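Local atomic coordinates of putative trimethylamine methyltransferase (Rhizobium meliloti, PDB entry 4YYC), a protein that probably acts as a methyltransferase and belongs to the trimethylamine methyltransferase family. Residues K206-S211 / A238-L243; V136-Y141 / M174-G179. One frame throughout, in Å; residues are numbered along the deposited sequence.

Interaction 1: residues K206-S211 / A238-L243; sequences KPFMGS and AVTLNL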
ATOM      1  N   LYS A 206      -5.388  20.123  19.458  1.00 16.99           N
ATOM      2  CA  LYS A 206      -4.450  19.047  19.184  1.00 16.99           C
ATOM      3  C   LYS A 206      -3.030  19.593  19.200  1.00 17.04           C
ATOM      4  O   LYS A 206      -2.815  20.768  19.010  1.00 17.36           O
ATOM      5  CB  LYS A 206      -4.778  18.367  17.852  1.00 16.61           C
ATOM      6  CG  LYS A 206      -6.076  17.587  17.862  1.00 17.11           C
ATOM      7  CD  LYS A 206      -6.491  16.972  16.534  1.00 16.86           C
ATOM      8  CE  LYS A 206      -7.823  16.253  16.659  1.00 17.39           C
ATOM      9  NZ  LYS A 206      -8.186  15.611  15.367  1.00 17.49           N
ATOM     10  N   PRO A 207      -2.028  18.731  19.407  1.00 16.69           N
ATOM     11  CA  PRO A 207      -0.652  19.238  19.492  1.00 16.59           C
ATOM     12  C   PRO A 207      -0.185  19.849  18.165  1.00 16.17           C
ATOM     13  O   PRO A 207      -0.525  19.351  17.117  1.00 15.96           O
ATOM     14  CB  PRO A 207       0.178  18.031  19.834  1.00 16.89           C
ATOM     15  CG  PRO A 207      -0.716  16.901  19.883  1.00 17.30           C
ATOM     16  CD  PRO A 207      -2.131  17.295  19.682  1.00 16.98           C
ATOM     17  N   PHE A 208       0.572  20.928  18.250  1.00 15.88           N
ATOM     18  CA  PHE A 208       0.929  21.711  17.072  1.00 15.75           C
ATOM     19  C   PHE A 208       2.430  21.905  16.963  1.00 15.66           C
ATOM     20  O   PHE A 208       3.189  21.610  17.909  1.00 16.22           O
ATOM     21  CB  PHE A 208       0.144  23.025  17.065  1.00 16.25           C
ATOM     22  CG  PHE A 208       0.502  23.963  18.191  1.00 16.92           C
ATOM     23  CD1 PHE A 208       1.592  24.802  18.081  1.00 17.39           C
ATOM     24  CD2 PHE A 208      -0.239  23.995  19.379  1.00 17.61           C
ATOM     25  CE1 PHE A 208       1.919  25.693  19.100  1.00 18.27           C
ATOM     26  CE2 PHE A 208       0.101  24.852  20.405  1.00 18.31           C
ATOM     27  CZ  PHE A 208       1.191  25.709  20.270  1.00 18.32           C
HETATM   28  N   MSE A 209       2.838  22.438  15.827  1.00 15.32           N
HETATM   29  CA  MSE A 209       4.244  22.637  15.479  1.00 15.51           C
HETATM   30  C   MSE A 209       4.567  24.103  15.475  1.00 15.74           C
HETATM   31  O   MSE A 209       3.701  24.960  15.278  1.00 16.58           O
HETATM   32  CB  MSE A 209       4.516  22.059  14.075  1.00 15.34           C
HETATM   33  CG  MSE A 209       4.279  20.560  13.996  1.00 15.47           C
HETATM   34 SE   MSE A 209       4.489  19.928  12.155  1.00 16.19          SE
HETATM   35  CE  MSE A 209       6.428  19.904  12.109  1.00 16.22           C
ATOM     36  N   GLY A 210       5.841  24.416  15.646  1.00 15.73           N
ATOM     37  CA  GLY A 210       6.294  25.782  15.743  1.00 15.85           C
ATOM     38  C   GLY A 210       6.865  26.364  14.490  1.00 16.03           C
ATOM     39  O   GLY A 210       7.041  25.695  13.475  1.00 15.66           O
ATOM     40  N   SER A 211       7.137  27.673  14.539  1.00 16.05           N
ATOM     41  CA  SER A 211       7.695  28.360  13.372  1.00 16.40           C
ATOM     42  C   SER A 211       9.202  28.127  13.342  1.00 16.41           C
ATOM     43  O   SER A 211       9.861  28.164  14.410  1.00 16.53           O
ATOM     44  CB  SER A 211       7.436  29.856  13.443  1.00 17.31           C
ATOM     45  OG  SER A 211       8.052  30.533  12.344  1.00 18.18           O
ATOM     46  N   ALA A 238       7.773  18.980  26.073  1.00 19.50           N
ATOM     47  CA  ALA A 238       7.651  19.319  24.668  1.00 18.90           C
ATOM     48  C   ALA A 238       6.172  19.612  24.351  1.00 18.55           C
ATOM     49  O   ALA A 238       5.286  18.767  24.584  1.00 18.80           O
ATOM     50  CB  ALA A 238       8.154  18.169  23.780  1.00 18.63           C
ATOM     51  N   VAL A 239       5.916  20.805  23.845  1.00 18.21           N
ATOM     52  CA  VAL A 239       4.584  21.177  23.357  1.00 18.05           C
ATOM     53  C   VAL A 239       4.592  21.462  21.864  1.00 17.27           C
ATOM     54  O   VAL A 239       3.538  21.686  21.284  1.00 16.92           O
ATOM     55  CB  VAL A 239       3.970  22.374  24.108  1.00 18.60           C
ATOM     56  CG1 VAL A 239       3.807  22.065  25.598  1.00 19.45           C
ATOM     57  CG2 VAL A 239       4.775  23.641  23.927  1.00 18.75           C
ATOM     58  N   THR A 240       5.770  21.439  21.251  1.00 16.78           N
ATOM     59  CA  THR A 240       5.931  21.615  19.806  1.00 16.40           C
ATOM     60  C   THR A 240       6.928  20.588  19.269  1.00 16.31           C
ATOM     61  O   THR A 240       7.906  20.215  19.956  1.00 16.39           O
ATOM     62  CB  THR A 240       6.432  23.025  19.431  1.00 16.49           C
ATOM     63  OG1 THR A 240       7.606  23.311  20.195  1.00 17.14           O
ATOM     64  CG2 THR A 240       5.403  24.040  19.717  1.00 16.62           C
ATOM     65  N   LEU A 241       6.648  20.126  18.051  1.00 15.47           N
ATOM     66  CA  LEU A 241       7.656  19.532  17.165  1.00 14.99           C
ATOM     67  C   LEU A 241       7.954  20.546  16.084  1.00 15.07           C
ATOM     68  O   LEU A 241       7.046  21.231  15.606  1.00 15.53           O
ATOM     69  CB  LEU A 241       7.155  18.223  16.508  1.00 14.81           C
ATOM     70  CG  LEU A 241       7.584  16.972  17.265  1.00 14.93           C
ATOM     71  CD1 LEU A 241       7.038  16.930  18.687  1.00 15.46           C
ATOM     72  CD2 LEU A 241       7.120  15.710  16.541  1.00 14.95           C
ATOM     73  N   ASN A 242       9.217  20.627  15.669  1.00 14.93           N
ATOM     74  CA  ASN A 242       9.691  21.713  14.829  1.00 14.70           C
ATOM     75  C   ASN A 242      10.554  21.179  13.734  1.00 14.77           C
ATOM     76  O   ASN A 242      11.469  20.418  14.003  1.00 14.63           O
ATOM     77  CB  ASN A 242      10.395  22.743  15.700  1.00 15.43           C
ATOM     78  CG  ASN A 242       9.493  23.232  16.800  1.00 15.64           C
ATOM     79  OD1 ASN A 242       8.549  23.950  16.502  1.00 16.08           O
ATOM     80  ND2 ASN A 242       9.685  22.757  18.026  1.00 16.05           N
ATOM     81  N   LEU A 243      10.243  21.500  12.488  1.00 14.85           N
ATOM     82  CA  LEU A 243      10.922  20.897  11.359  1.00 15.46           C
ATOM     83  C   LEU A 243      12.269  21.541  11.105  1.00 15.78           C
ATOM     84  O   LEU A 243      12.335  22.702  10.745  1.00 16.21           O
ATOM     85  CB  LEU A 243      10.038  20.977  10.122  1.00 16.20           C
ATOM     86  CG  LEU A 243      10.558  20.296   8.871  1.00 17.33           C
ATOM     87  CD1 LEU A 243      10.754  18.822   9.061  1.00 17.98           C
ATOM     88  CD2 LEU A 243       9.502  20.524   7.781  1.00 17.83           C
TER
HETATM   89  O   HOH W   1       0.763  21.499  21.465  1.00 17.50           O
HETATM   90  O   HOH W   2       8.041  23.352  12.105  1.00 14.48           O
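The backbones at Phe208-Gly210 and Thr240-Asn242 run in broadly the same direction, but their end-to-end directions are 52° apart and the direct bonding between them is weak. Gly210 N faces two acceptors, Leu241 O at 3.4 Å and Asn242 OD1 at 2.9 Å, and both bonds are weak. Two waters bridge Phe208 N to Val239 O and Gly210 O to Leu243 N. Asn242 ND2 donates a nearly straight bond of 3.1 Å to Thr240 OG1, which lies close to the amide plane, and also binds Ala269 O; Thr240 OG1 has a further partner in Gln268. An alanine in place of Asn242 would probably leave Gly210 N with its long bond to Leu241 O alone across this contact, and take a donor from Thr240 OG1 and Ala269 O. The chain order, strand 208-209, helices 215-229 and 231-236, then strand 240-245, is that of a beta-alpha-beta crossover, consistent with the TIM-barrel fold of the family. Selenomethionine Met209 lies across Leu241 O, its CB 3.1 Å away, and the bend at chi3 (78°) brings CE to 4.3 Å from Leu243 CB. Phe208 meets Thr240 obliquely, CE1 lying 3.9 Å from CG2, while helix 192-202 packs against the same ring.

Interaction 2: residues V136-Y141 / M174-G179; sequences VFAPVY and MHSSGG
His175 and Phe137 make the central exchange of this contact: Phe137 N donates to His175 ND1 at 3.0 Å, nearly straight at 171° and in the imidazole plane, while Phe137 O receives Ser176 N at 3.0 Å and, more weakly, His175 N. The arrangement fits one side of a TIM-like barrel, in which 174-179, though not a regular strand, fills the place between strand 134-137 and strand 208-209. CG of His175 stands anti to its own carbonyl carbon (chi1 -49°), and the imidazole runs alongside the Phe137 ring. The planes are only 19° apart but slid so far that overlap is slight; His175 CE1 meets Phe137 CD2 at 3.5 Å. Val136 CG1 lies 4.0 Å from His175 CB, the two side chains crossing at a slant.

Selenomethionine Met174, bent at chi2 and chi3, brings SE to 3.4 Å from Phe137 O and against CD of Pro139. The Pro139 ring in turn rests on the backbone of 176-178, with CD 3.3 Å from Ser176 O. A CB on Gly178 would collide with that CD and also with the preceding carbonyl oxygen. Further out, Gln418 OE1 binds His175 NE2, so the ring is held at both nitrogens, which probably limits its rotation, and helix 404-420 covers Phe137 and Met174. Ser176 OG, which also pairs with Pro207 O, closes an ST turn by accepting the N-H of Gly178, at 3.0 Å.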
ATOM      1  N   VAL A 136       1.785   8.967  15.028  1.00 14.04           N
ATOM      2  CA  VAL A 136       1.075  10.228  15.127  1.00 14.01           C
ATOM      3  C   VAL A 136       1.028  10.854  13.729  1.00 13.86           C
ATOM      4  O   VAL A 136       2.058  11.162  13.142  1.00 14.29           O
ATOM      5  CB  VAL A 136       1.843  11.167  16.089  1.00 14.08           C
ATOM      6  CG1 VAL A 136       1.225  12.543  16.144  1.00 14.20           C
ATOM      7  CG2 VAL A 136       1.900  10.551  17.486  1.00 14.68           C
ATOM      8  N   PHE A 137      -0.185  11.123  13.244  1.00 13.88           N
ATOM      9  CA  PHE A 137      -0.406  11.717  11.935  1.00 13.73           C
ATOM     10  C   PHE A 137      -0.560  13.232  12.062  1.00 14.10           C
ATOM     11  O   PHE A 137      -1.337  13.727  12.902  1.00 14.59           O
ATOM     12  CB  PHE A 137      -1.660  11.178  11.288  1.00 13.98           C
ATOM     13  CG  PHE A 137      -1.595   9.723  10.928  1.00 13.89           C
ATOM     14  CD1 PHE A 137      -0.481   9.182  10.348  1.00 13.95           C
ATOM     15  CD2 PHE A 137      -2.718   8.900  11.123  1.00 14.52           C
ATOM     16  CE1 PHE A 137      -0.466   7.824   9.972  1.00 14.29           C
ATOM     17  CE2 PHE A 137      -2.704   7.564  10.745  1.00 14.58           C
ATOM     18  CZ  PHE A 137      -1.581   7.026  10.180  1.00 14.45           C
ATOM     19  N   ALA A 138       0.078  13.966  11.145  1.00 13.19           N
ATOM     20  CA  ALA A 138      -0.041  15.421  11.042  1.00 13.55           C
ATOM     21  C   ALA A 138      -0.325  15.824   9.615  1.00 13.37           C
ATOM     22  O   ALA A 138       0.022  15.078   8.675  1.00 13.75           O
ATOM     23  CB  ALA A 138       1.219  16.124  11.465  1.00 13.95           C
ATOM     24  N   PRO A 139      -0.920  16.992   9.411  1.00 13.58           N
ATOM     25  CA  PRO A 139      -1.204  17.408   8.020  1.00 13.34           C
ATOM     26  C   PRO A 139      -0.009  17.746   7.145  1.00 12.92           C
ATOM     27  O   PRO A 139       1.149  17.847   7.585  1.00 12.90           O
ATOM     28  CB  PRO A 139      -2.105  18.644   8.190  1.00 13.86           C
ATOM     29  CG  PRO A 139      -2.575  18.613   9.621  1.00 14.40           C
ATOM     30  CD  PRO A 139      -1.536  17.886  10.392  1.00 14.09           C
ATOM     31  N   VAL A 140      -0.322  17.872   5.863  1.00 12.86           N
ATOM     32  CA  VAL A 140       0.519  18.595   4.900  1.00 12.83           C
ATOM     33  C   VAL A 140       1.208  19.810   5.510  1.00 12.89           C
ATOM     34  O   VAL A 140       0.617  20.549   6.295  1.00 13.27           O
ATOM     35  CB  VAL A 140      -0.292  18.961   3.657  1.00 13.04           C
ATOM     36  CG1 VAL A 140      -1.467  19.872   4.009  1.00 13.21           C
ATOM     37  CG2 VAL A 140       0.590  19.531   2.541  1.00 13.42           C
ATOM     38  N   TYR A 141       2.454  20.027   5.094  1.00 12.41           N
ATOM     39  CA  TYR A 141       3.263  21.165   5.565  1.00 12.75           C
ATOM     40  C   TYR A 141       3.983  21.788   4.369  1.00 12.86           C
ATOM     41  O   TYR A 141       4.654  21.098   3.589  1.00 13.35           O
ATOM     42  CB  TYR A 141       4.270  20.604   6.568  1.00 12.96           C
ATOM     43  CG  TYR A 141       5.154  21.589   7.308  1.00 13.43           C
ATOM     44  CD1 TYR A 141       6.169  22.261   6.642  1.00 13.79           C
ATOM     45  CD2 TYR A 141       5.006  21.760   8.677  1.00 13.48           C
ATOM     46  CE1 TYR A 141       7.014  23.140   7.308  1.00 14.06           C
ATOM     47  CE2 TYR A 141       5.860  22.622   9.348  1.00 13.84           C
ATOM     48  CZ  TYR A 141       6.854  23.297   8.670  1.00 14.39           C
ATOM     49  OH  TYR A 141       7.696  24.189   9.345  1.00 15.30           O
HETATM   50  N   MSE A 174      -6.539  12.323  12.582  1.00 16.09           N
HETATM   51  CA  MSE A 174      -5.466  13.345  12.496  1.00 16.28           C
HETATM   52  C   MSE A 174      -5.102  13.660  13.914  1.00 16.93           C
HETATM   53  O   MSE A 174      -5.880  14.282  14.633  1.00 19.98           O
HETATM   54  CB  MSE A 174      -5.949  14.548  11.689  1.00 16.42           C
HETATM   55  CG  MSE A 174      -4.855  15.541  11.377  1.00 16.91           C
HETATM   56 SE   MSE A 174      -3.407  14.674  10.356  1.00 17.78          SE
HETATM   57  CE  MSE A 174      -4.280  14.737   8.714  1.00 16.51           C
ATOM     58  N   HIS A 175      -3.929  13.256  14.379  1.00 15.91           N
ATOM     59  CA  HIS A 175      -3.624  13.385  15.798  1.00 16.14           C
ATOM     60  C   HIS A 175      -2.991  14.718  16.147  1.00 16.57           C
ATOM     61  O   HIS A 175      -3.074  15.126  17.298  1.00 18.32           O
ATOM     62  CB  HIS A 175      -2.723  12.256  16.242  1.00 15.81           C
ATOM     63  CG  HIS A 175      -3.230  10.912  15.786  1.00 15.58           C
ATOM     64  ND1 HIS A 175      -2.582  10.166  14.835  1.00 15.43           N
ATOM     65  CD2 HIS A 175      -4.339  10.211  16.123  1.00 16.17           C
ATOM     66  CE1 HIS A 175      -3.260   9.054  14.610  1.00 15.56           C
ATOM     67  NE2 HIS A 175      -4.337   9.065  15.376  1.00 15.84           N
ATOM     68  N   SER A 176      -2.329  15.335  15.194  1.00 15.50           N
ATOM     69  CA  SER A 176      -1.705  16.657  15.381  1.00 15.51           C
ATOM     70  C   SER A 176      -2.366  17.669  14.487  1.00 15.68           C
ATOM     71  O   SER A 176      -2.753  17.350  13.369  1.00 15.34           O
ATOM     72  CB  SER A 176      -0.246  16.564  14.989  1.00 15.18           C
ATOM     73  OG  SER A 176       0.402  17.825  14.922  1.00 15.90           O
ATOM     74  N   SER A 177      -2.390  18.904  14.961  1.00 16.11           N
ATOM     75  CA  SER A 177      -2.843  20.064  14.188  1.00 16.41           C
ATOM     76  C   SER A 177      -1.880  20.432  13.077  1.00 16.21           C
ATOM     77  O   SER A 177      -2.264  21.055  12.091  1.00 16.10           O
ATOM     78  CB  SER A 177      -3.017  21.262  15.106  1.00 17.19           C
ATOM     79  OG  SER A 177      -3.830  22.263  14.546  1.00 17.89           O
ATOM     80  N   GLY A 178      -0.629  20.058  13.221  1.00 15.38           N
ATOM     81  CA  GLY A 178       0.393  20.390  12.226  1.00 15.30           C
ATOM     82  C   GLY A 178       1.085  21.740  12.465  1.00 15.12           C
ATOM     83  O   GLY A 178       1.108  22.252  13.565  1.00 15.18           O
ATOM     84  N   GLY A 179       1.676  22.230  11.378  1.00 14.81           N
ATOM     85  CA  GLY A 179       2.465  23.426  11.383  1.00 15.44           C
ATOM     86  C   GLY A 179       2.037  24.318  10.247  1.00 15.46           C
ATOM     87  O   GLY A 179       0.957  24.895  10.275  1.00 15.96           O
TER
HETATM   88  O   HOH W   3       1.505  20.460   8.962  1.00 15.18           O

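Interaction 2 and interaction 1 lie side by side on what appears to be the wall of a TIM-like barrel, their centres about 10 Å apart, with 174-179 next to 206-211. Lys206 NZ probably bonds Met174 O at 2.8 Å, and Pro207 O probably bonds Ser176 OG at the same distance; backbone bonds of Pro207 with Ser177 and of Met209 with Gly178 continue the seam. The segments 136-141, 174-179, 206-211 and 238-243 thus follow one another in chain order. The first and last also meet, Leu243 CD2 lying 3.6 Å from Tyr141 CE1. Both of these side chains come within about 4 Å of the bound unknown ligand, so each interaction places at least one side chain beside it.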